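Local coordinates for ribosomal protein s2-related protein (Deinococcus radiodurans, PDB 2JH3) that binds a 4Fe-4S iron-sulfur cluster, resembles CbiX-type chelatases in its fold, and may act as a sirohydrochlorin ferrochelatase, at residues Ala127-Asp132 against Gly248-Val253; Ala155-His160 against Val210-His215. All coordinates share one frame; numbering follows the deposited sequence.

Contact 1: Ala127-Asp132 against Gly248-Val253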
loop_
_atom_site.group_PDB
_atom_site.type_symbol
_atom_site.label_atom_id
_atom_site.label_comp_id
_atom_site.label_asym_id
_atom_site.label_seq_id
_atom_site.Cartn_x
_atom_site.Cartn_y
_atom_site.Cartn_z
ATOM N N ALA A 127 -36.256 -12.786 22.352
ATOM C CA ALA A 127 -37.509 -13.530 22.015
ATOM C C ALA A 127 -37.897 -13.451 20.556
ATOM O O ALA A 127 -38.261 -14.465 19.908
ATOM C CB ALA A 127 -38.659 -13.128 22.931
ATOM N N ALA A 128 -37.762 -12.288 19.958
ATOM C CA ALA A 128 -38.189 -12.188 18.572
ATOM C C ALA A 128 -37.306 -12.983 17.650
ATOM O O ALA A 128 -37.793 -13.677 16.751
ATOM C CB ALA A 128 -38.228 -10.775 18.149
ATOM N N GLN A 129 -35.998 -12.864 17.843
ATOM C CA GLN A 129 -35.023 -13.654 17.095
ATOM C C GLN A 129 -35.295 -15.160 17.339
ATOM O O GLN A 129 -35.220 -15.959 16.407
ATOM C CB GLN A 129 -33.618 -13.233 17.527
ATOM C CG GLN A 129 -32.446 -13.909 16.897
ATOM C CD GLN A 129 -32.487 -13.920 15.395
ATOM O OE1 GLN A 129 -31.736 -13.227 14.753
ATOM N NE2 GLN A 129 -33.351 -14.750 14.824
ATOM N N ALA A 130 -35.598 -15.532 18.572
ATOM C CA ALA A 130 -35.852 -16.938 18.902
ATOM C C ALA A 130 -37.039 -17.447 18.067
ATOM O O ALA A 130 -36.943 -18.479 17.373
ATOM C CB ALA A 130 -36.133 -17.087 20.381
ATOM N N ARG A 131 -38.132 -16.678 18.086
ATOM C CA ARG A 131 -39.360 -17.076 17.384
ATOM C C ARG A 131 -39.126 -17.153 15.922
ATOM O O ARG A 131 -39.607 -18.074 15.273
ATOM C CB ARG A 131 -40.493 -16.118 17.691
ATOM C CG ARG A 131 -40.949 -16.204 19.125
ATOM C CD ARG A 131 -42.188 -15.363 19.384
ATOM N NE ARG A 131 -42.001 -13.950 19.022
ATOM C CZ ARG A 131 -41.853 -12.921 19.872
ATOM N NH1 ARG A 131 -41.879 -13.074 21.197
ATOM N NH2 ARG A 131 -41.680 -11.692 19.366
ATOM N N ASP A 132 -38.348 -16.221 15.392
ATOM C CA ASP A 132 -38.080 -16.197 13.955
ATOM C C ASP A 132 -37.233 -17.380 13.528
ATOM O O ASP A 132 -37.241 -17.779 12.367
ATOM C CB ASP A 132 -37.360 -14.901 13.545
ATOM C CG ASP A 132 -38.233 -13.640 13.718
ATOM O OD1 ASP A 132 -39.428 -13.772 14.100
ATOM O OD2 ASP A 132 -37.685 -12.517 13.467
ATOM N N GLY A 248 -27.927 -9.015 17.522
ATOM C CA GLY A 248 -27.534 -7.678 17.078
ATOM C C GLY A 248 -27.962 -7.418 15.655
ATOM O O GLY A 248 -28.019 -6.280 15.252
ATOM N N GLU A 249 -28.253 -8.463 14.884
ATOM C CA GLU A 249 -28.601 -8.274 13.501
ATOM C C GLU A 249 -30.137 -8.253 13.291
ATOM O O GLU A 249 -30.615 -8.061 12.177
ATOM C CB GLU A 249 -27.936 -9.357 12.636
ATOM C CG GLU A 249 -26.468 -9.795 13.039
ATOM C CD GLU A 249 -25.334 -8.854 12.585
ATOM O OE1 GLU A 249 -25.545 -7.618 12.627
ATOM O OE2 GLU A 249 -24.226 -9.349 12.201
ATOM N N HIS A 250 -30.912 -8.371 14.358
ATOM C CA HIS A 250 -32.344 -8.405 14.251
ATOM C C HIS A 250 -32.985 -6.972 14.167
ATOM O O HIS A 250 -32.632 -6.091 14.911
ATOM C CB HIS A 250 -32.907 -9.175 15.453
ATOM C CG HIS A 250 -34.313 -9.657 15.255
ATOM N ND1 HIS A 250 -35.419 -8.963 15.703
ATOM C CD2 HIS A 250 -34.793 -10.773 14.648
ATOM C CE1 HIS A 250 -36.518 -9.606 15.350
ATOM N NE2 HIS A 250 -36.166 -10.707 14.703
ATOM N N PRO A 251 -34.003 -6.773 13.314
ATOM C CA PRO A 251 -34.517 -5.387 13.186
ATOM C C PRO A 251 -35.078 -4.831 14.480
ATOM O O PRO A 251 -35.239 -3.622 14.622
ATOM C CB PRO A 251 -35.617 -5.494 12.138
ATOM C CG PRO A 251 -35.397 -6.882 11.459
ATOM C CD PRO A 251 -34.751 -7.734 12.484
ATOM N N ALA A 252 -35.386 -5.712 15.419
ATOM C CA ALA A 252 -35.977 -5.283 16.679
ATOM C C ALA A 252 -35.002 -4.471 17.509
ATOM O O ALA A 252 -35.425 -3.746 18.389
ATOM C CB ALA A 252 -36.453 -6.491 17.465
ATOM N N VAL A 253 -33.701 -4.556 17.227
ATOM C CA VAL A 253 -32.740 -3.779 18.044
ATOM C C VAL A 253 -32.889 -2.279 17.856
ATOM O O VAL A 253 -32.574 -1.540 18.769
ATOM C CB VAL A 253 -31.262 -4.218 17.872
ATOM C CG1 VAL A 253 -31.047 -5.606 18.502
ATOM C CG2 VAL A 253 -30.870 -4.323 16.446
#
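One imidazole ring, that of H250, carries nearly the whole contact and is held through both nitrogens: its NE2 donates to D132 across the contact, while its ND1 accepts a capping bond from its own chain. The setting is a chelatase-like fold of alpha/beta domains, in which the loop after strand 241-243 reaches helix 122-133 just before leading into helix 253-262. H250 NE2 lies 2.7 Å from D132 OD2 in a nearly straight bond (171° at the hydrogen). The oxygen lies close to the ring plane, yet the nitrogen meets it from above the carboxylate plane, which is turned 37° from the imidazole. The H250 side chain points its ring across to the helix because CG stands anti to the backbone N (chi1 -162°). There the ring settles on A128 and Q129: CB of A128 comes to 3.5 Å from H250 CE1, and the bent side chain of Q129 brings OE1 to 3.9 Å from H250 CD2. Backbone N of Q129 lies over one face and CD of P251 over the other, so the ring is flanked on opposite faces near its rim. With ND1 accepting and NE2 donating, the ring is probably neutral, its proton on NE2. A leucine in place of H250 would probably leave D132 without its partner across the contact and the amide of A252 without its cap. Outside this pairing, R131 bonds to Q169, and E249 rests on helix 18-35. Within the type I beta turn from H250 to V253, A252 N caps onto H250 ND1 at 3.3 Å, tilted from the ring plane.

Contact 2: Ala155-His160 against Val210-His215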
loop_
_atom_site.group_PDB
_atom_site.type_symbol
_atom_site.label_atom_id
_atom_site.label_comp_id
_atom_site.label_asym_id
_atom_site.label_seq_id
_atom_site.Cartn_x
_atom_site.Cartn_y
_atom_site.Cartn_z
ATOM N N ALA A 155 -23.300 -10.238 33.180
ATOM C CA ALA A 155 -24.346 -9.965 34.143
ATOM C C ALA A 155 -25.570 -9.363 33.516
ATOM O O ALA A 155 -26.651 -9.629 33.940
ATOM C CB ALA A 155 -23.793 -9.031 35.169
ATOM N N ALA A 156 -25.429 -8.560 32.468
ATOM C CA ALA A 156 -26.611 -7.972 31.812
ATOM C C ALA A 156 -27.430 -9.056 31.143
ATOM O O ALA A 156 -28.666 -9.053 31.208
ATOM C CB ALA A 156 -26.202 -6.905 30.809
ATOM N N LEU A 157 -26.766 -10.003 30.491
ATOM C CA LEU A 157 -27.500 -11.074 29.846
ATOM C C LEU A 157 -28.250 -11.940 30.859
ATOM O O LEU A 157 -29.382 -12.383 30.594
ATOM C CB LEU A 157 -26.562 -11.937 28.987
ATOM C CG LEU A 157 -27.191 -13.178 28.359
ATOM C CD1 LEU A 157 -28.315 -12.784 27.492
ATOM C CD2 LEU A 157 -26.129 -13.964 27.579
ATOM N N GLU A 158 -27.609 -12.183 32.005
ATOM C CA GLU A 158 -28.260 -12.901 33.120
ATOM C C GLU A 158 -29.538 -12.173 33.581
ATOM O O GLU A 158 -30.589 -12.777 33.806
ATOM C CB GLU A 158 -27.275 -13.061 34.273
ATOM C CG GLU A 158 -26.015 -13.932 33.880
ATOM C CD GLU A 158 -26.281 -15.456 33.792
ATOM O OE1 GLU A 158 -27.442 -15.868 34.079
ATOM O OE2 GLU A 158 -25.317 -16.239 33.448
ATOM N N THR A 159 -29.486 -10.854 33.624
ATOM C CA THR A 159 -30.725 -10.099 33.941
ATOM C C THR A 159 -31.824 -10.381 32.926
ATOM O O THR A 159 -32.921 -10.780 33.288
ATOM C CB THR A 159 -30.379 -8.640 34.113
ATOM O OG1 THR A 159 -29.525 -8.544 35.260
ATOM C CG2 THR A 159 -31.608 -7.783 34.306
ATOM N N HIS A 160 -31.508 -10.304 31.643
ATOM C CA HIS A 160 -32.474 -10.636 30.613
ATOM C C HIS A 160 -32.961 -12.094 30.625
ATOM O O HIS A 160 -34.131 -12.358 30.289
ATOM C CB HIS A 160 -31.887 -10.354 29.239
ATOM C CG HIS A 160 -31.498 -8.924 29.078
ATOM N ND1 HIS A 160 -30.257 -8.524 28.608
ATOM C CD2 HIS A 160 -32.135 -7.804 29.473
ATOM C CE1 HIS A 160 -30.184 -7.200 28.675
ATOM N NE2 HIS A 160 -31.307 -6.742 29.197
ATOM N N VAL A 210 -29.876 -18.536 20.666
ATOM C CA VAL A 210 -29.679 -17.124 20.293
ATOM C C VAL A 210 -28.354 -16.581 20.878
ATOM O O VAL A 210 -28.207 -16.365 22.082
ATOM C CB VAL A 210 -30.917 -16.235 20.637
ATOM C CG1 VAL A 210 -30.655 -14.685 20.348
ATOM C CG2 VAL A 210 -32.107 -16.713 19.834
ATOM N N PRO A 211 -27.399 -16.352 19.999
ATOM C CA PRO A 211 -26.202 -15.626 20.316
ATOM C C PRO A 211 -26.441 -14.171 20.713
ATOM O O PRO A 211 -27.006 -13.371 19.903
ATOM C CB PRO A 211 -25.381 -15.714 19.017
ATOM C CG PRO A 211 -25.985 -16.887 18.268
ATOM C CD PRO A 211 -27.419 -16.745 18.577
ATOM N N PHE A 212 -26.082 -13.843 21.958
ATOM C CA PHE A 212 -26.190 -12.435 22.486
ATOM C C PHE A 212 -24.939 -11.663 22.049
ATOM O O PHE A 212 -24.115 -11.316 22.854
ATOM C CB PHE A 212 -26.286 -12.427 23.996
ATOM C CG PHE A 212 -26.663 -11.095 24.575
ATOM C CD1 PHE A 212 -27.922 -10.560 24.330
ATOM C CD2 PHE A 212 -25.816 -10.426 25.471
ATOM C CE1 PHE A 212 -28.326 -9.347 24.909
ATOM C CE2 PHE A 212 -26.226 -9.226 26.030
ATOM C CZ PHE A 212 -27.496 -8.700 25.745
ATOM N N LEU A 213 -24.821 -11.481 20.742
ATOM C CA LEU A 213 -23.655 -10.901 20.067
ATOM C C LEU A 213 -24.137 -9.863 19.051
ATOM O O LEU A 213 -25.198 -10.028 18.425
ATOM C CB LEU A 213 -22.943 -12.026 19.261
ATOM C CG LEU A 213 -21.876 -12.923 19.863
ATOM C CD1 LEU A 213 -21.641 -12.756 21.307
ATOM C CD2 LEU A 213 -22.153 -14.358 19.472
ATOM N N THR A 214 -23.337 -8.812 18.829
ATOM C CA THR A 214 -23.654 -7.900 17.731
ATOM C C THR A 214 -23.455 -8.596 16.417
ATOM O O THR A 214 -24.205 -8.366 15.466
ATOM C CB THR A 214 -22.770 -6.628 17.726
ATOM O OG1 THR A 214 -21.401 -7.011 17.797
ATOM C CG2 THR A 214 -23.111 -5.723 18.891
ATOM N N HIS A 215 -22.426 -9.429 16.351
ATOM C CA HIS A 215 -22.067 -10.123 15.111
ATOM C C HIS A 215 -21.379 -11.415 15.435
ATOM O O HIS A 215 -21.050 -11.702 16.589
ATOM C CB HIS A 215 -21.103 -9.277 14.252
ATOM C CG HIS A 215 -19.864 -8.912 14.988
ATOM N ND1 HIS A 215 -19.881 -8.051 16.074
ATOM C CD2 HIS A 215 -18.601 -9.351 14.870
ATOM C CE1 HIS A 215 -18.660 -7.946 16.562
ATOM N NE2 HIS A 215 -17.866 -8.736 15.855
#
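L157 lays its CD1 methyl over a face of the F212 ring, a CH-pi contact in which the carbon stands 3.9 Å from the ring centroid and only 17° off the normal. The methyl is displaced towards the CG end of the ring, with L157 CD1 3.8 Å from F212 CG. The other branch, CD2, comes to 3.9 Å from F212 CB, so the fork of the leucine covers the root of the phenylalanine while L157 CB runs beside CD2 and CE2 of the ring. H160, one helical turn on, touches the far end: its ND1 is 4.0 Å from F212 CZ, the two rings lying obliquely with planes 53° apart.

Both principal side chains reach across with CG anti to the backbone N (chi1 -169° in F212), and the two run antiparallel alongside one another. F212, just after P211, is the centre of an inverse gamma turn, and its backbone is also bonded to L148 of the neighbouring strand. On the helix side, N154 OD1 accepts from the amide of L157 near the start of helix 155-167, and H160 NE2 makes a weak bond to the carbonyl of H119. M122 and I126 of helix 122-133 also pack on F212, extending this buried layer of the chelatase-like alpha/beta domain.

Between the two segments the chemistry is therefore dispersion and CH-pi attraction without a polar bond, so this join of the helix to the 210-215 segment probably depends on shape and burial and not on directional bonds.

The two contacts lie about 12 Å apart between centres, on the same side of the chain's centre, and are nested along the chain: 127-132 comes first, then 155-160 and 210-215, and finally 248-253. Strands 207-211 and 241-243 are neighbours in one parallel five-stranded sheet, so the chain leading on from them, with L213 and G248, runs close enough for G248 N to make a probable hydrogen bond with L213 O at 3.0 Å. Helix 122-133 joins the pair again, as A130 packs on V210. Surface contact 1 thus ties helix 122-133 to the loop before helix 253-262, and buried contact 2 ties helix 155-167 to the F212 region, away from the iron-sulfur cluster.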